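Local coordinates for protein putative transporter (PDB 3LV9) that comprises the paired CBS domains of a putative membrane transporter, a protein that may bind flavin adenine dinucleotide, at residues Glu40-Ser43 against Glu44-Leu48. Sequence-based numbering, arbitrary orientation.
Sequences ESDS and EEKIL
Ser43 caps the helix that begins at Glu44, a clear case of an N-cap serine closing the first turn of a helix. Ser43 OG, held between the backbone N and the carbonyl carbon (chi1 66°), turns back over the helix start and accepts from Lys46 N at 3.1 Å. The N-H points well at the oxygen (158°), and Ser43 OG also lies 3.3 Å from Lys46 CB. The same residue uses its backbone as well: Ser43 O accepts from Ile47 N at 3.2 Å, the first i to i+4 bond of the helix.

Lys46 is held a second time, by its far end. With CG anti to the backbone N and the rest extended, the chain runs back across Asp42, and Lys46 NZ reaches Asp42 OD1 at 2.9 Å in a salt bridge. The ammonium approaches from above the carboxylate, 50° out of its plane, while OD2 accepts from Tyr39 N and helps fix the carboxylate. On the inner side, Asp42 CB rests 4.0 Å from Ile47 CG1, and Ile47 continues onto Leu78 of helix 75-85.

The contact joins strand 38-39 to helix 44-53 within a CBS domain. Chemically, Ser43 OG supplies the N-H of Lys46 with an acceptor where the helix has no i-4 carbonyl to offer, while Ser43 O starts the regular bonding. The Asp42 carboxylate, divided between Lys46 and Tyr39, ties the loop before the helix to its first turn.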
loop_
_atom_site.group_PDB
_atom_site.type_symbol
_atom_site.label_atom_id
_atom_site.label_comp_id
_atom_site.label_asym_id
_atom_site.label_seq_id
_atom_site.Cartn_x
_atom_site.Cartn_y
_atom_site.Cartn_z
ATOM N N GLU A 40 -14.678 -15.083 -6.169
ATOM C CA GLU A 40 -14.428 -15.353 -7.593
ATOM C C GLU A 40 -15.652 -15.052 -8.466
ATOM O O GLU A 40 -15.506 -14.798 -9.641
ATOM C CB GLU A 40 -13.819 -16.768 -7.879
ATOM C CG GLU A 40 -14.660 -17.946 -7.526
ATOM C CD GLU A 40 -14.000 -19.315 -7.868
ATOM O OE1 GLU A 40 -12.941 -19.404 -8.543
ATOM O OE2 GLU A 40 -14.560 -20.324 -7.434
ATOM N N SER A 41 -16.842 -15.047 -7.888
ATOM C CA SER A 41 -18.044 -14.779 -8.646
ATOM C C SER A 41 -18.495 -13.339 -8.609
ATOM O O SER A 41 -19.554 -13.039 -9.098
ATOM C CB SER A 41 -19.179 -15.656 -8.140
ATOM O OG SER A 41 -20.042 -15.981 -9.219
ATOM N N ASP A 42 -17.732 -12.432 -8.018
ATOM C CA ASP A 42 -18.134 -11.006 -8.013
ATOM C C ASP A 42 -18.062 -10.413 -9.415
ATOM O O ASP A 42 -17.185 -10.800 -10.216
ATOM C CB ASP A 42 -17.200 -10.192 -7.153
ATOM C CG ASP A 42 -17.435 -10.382 -5.669
ATOM O OD1 ASP A 42 -18.502 -10.907 -5.246
ATOM O OD2 ASP A 42 -16.538 -9.956 -4.925
ATOM N N SER A 43 -18.951 -9.467 -9.717
ATOM C CA SER A 43 -18.914 -8.799 -10.986
ATOM C C SER A 43 -17.746 -7.873 -10.954
ATOM O O SER A 43 -17.227 -7.533 -9.877
ATOM C CB SER A 43 -20.176 -7.990 -11.202
ATOM O OG SER A 43 -20.239 -6.934 -10.276
ATOM N N GLU A 44 -17.335 -7.462 -12.131
ATOM C CA GLU A 44 -16.222 -6.529 -12.266
ATOM C C GLU A 44 -16.610 -5.161 -11.725
ATOM O O GLU A 44 -15.799 -4.466 -11.095
ATOM C CB GLU A 44 -15.723 -6.490 -13.732
ATOM C CG GLU A 44 -14.998 -7.808 -14.057
ATOM C CD GLU A 44 -14.531 -8.027 -15.510
ATOM O OE1 GLU A 44 -14.094 -7.069 -16.170
ATOM O OE2 GLU A 44 -14.546 -9.222 -15.910
ATOM N N GLU A 45 -17.875 -4.797 -11.901
ATOM C CA GLU A 45 -18.357 -3.534 -11.365
ATOM C C GLU A 45 -18.185 -3.517 -9.842
ATOM O O GLU A 45 -17.705 -2.541 -9.254
ATOM C CB GLU A 45 -19.832 -3.339 -11.751
ATOM C CG GLU A 45 -20.045 -2.956 -13.217
ATOM C CD GLU A 45 -19.412 -1.585 -13.480
ATOM O OE1 GLU A 45 -20.004 -0.584 -12.984
ATOM O OE2 GLU A 45 -18.296 -1.517 -14.095
ATOM N N LYS A 46 -18.576 -4.605 -9.197
ATOM C CA LYS A 46 -18.515 -4.687 -7.741
ATOM C C LYS A 46 -17.098 -4.563 -7.251
ATOM O O LYS A 46 -16.850 -3.863 -6.283
ATOM C CB LYS A 46 -19.104 -6.006 -7.268
ATOM C CG LYS A 46 -18.870 -6.309 -5.778
ATOM C CD LYS A 46 -19.792 -7.440 -5.353
ATOM C CE LYS A 46 -19.494 -7.954 -3.931
ATOM N NZ LYS A 46 -20.202 -9.306 -3.594
ATOM N N ILE A 47 -16.170 -5.211 -7.946
ATOM C CA ILE A 47 -14.756 -5.200 -7.577
ATOM C C ILE A 47 -14.191 -3.779 -7.630
ATOM O O ILE A 47 -13.594 -3.300 -6.680
ATOM C CB ILE A 47 -13.942 -6.137 -8.495
ATOM C CG1 ILE A 47 -14.328 -7.593 -8.215
ATOM C CG2 ILE A 47 -12.457 -5.905 -8.352
ATOM C CD1 ILE A 47 -13.640 -8.628 -9.174
ATOM N N LEU A 48 -14.404 -3.079 -8.726
ATOM C CA LEU A 48 -13.904 -1.713 -8.814
ATOM C C LEU A 48 -14.560 -0.853 -7.762
ATOM O O LEU A 48 -13.909 0.004 -7.174
ATOM C CB LEU A 48 -14.192 -1.137 -10.172
ATOM C CG LEU A 48 -13.509 -1.941 -11.271
ATOM C CD1 LEU A 48 -13.878 -1.393 -12.657
ATOM C CD2 LEU A 48 -12.011 -1.979 -11.065
#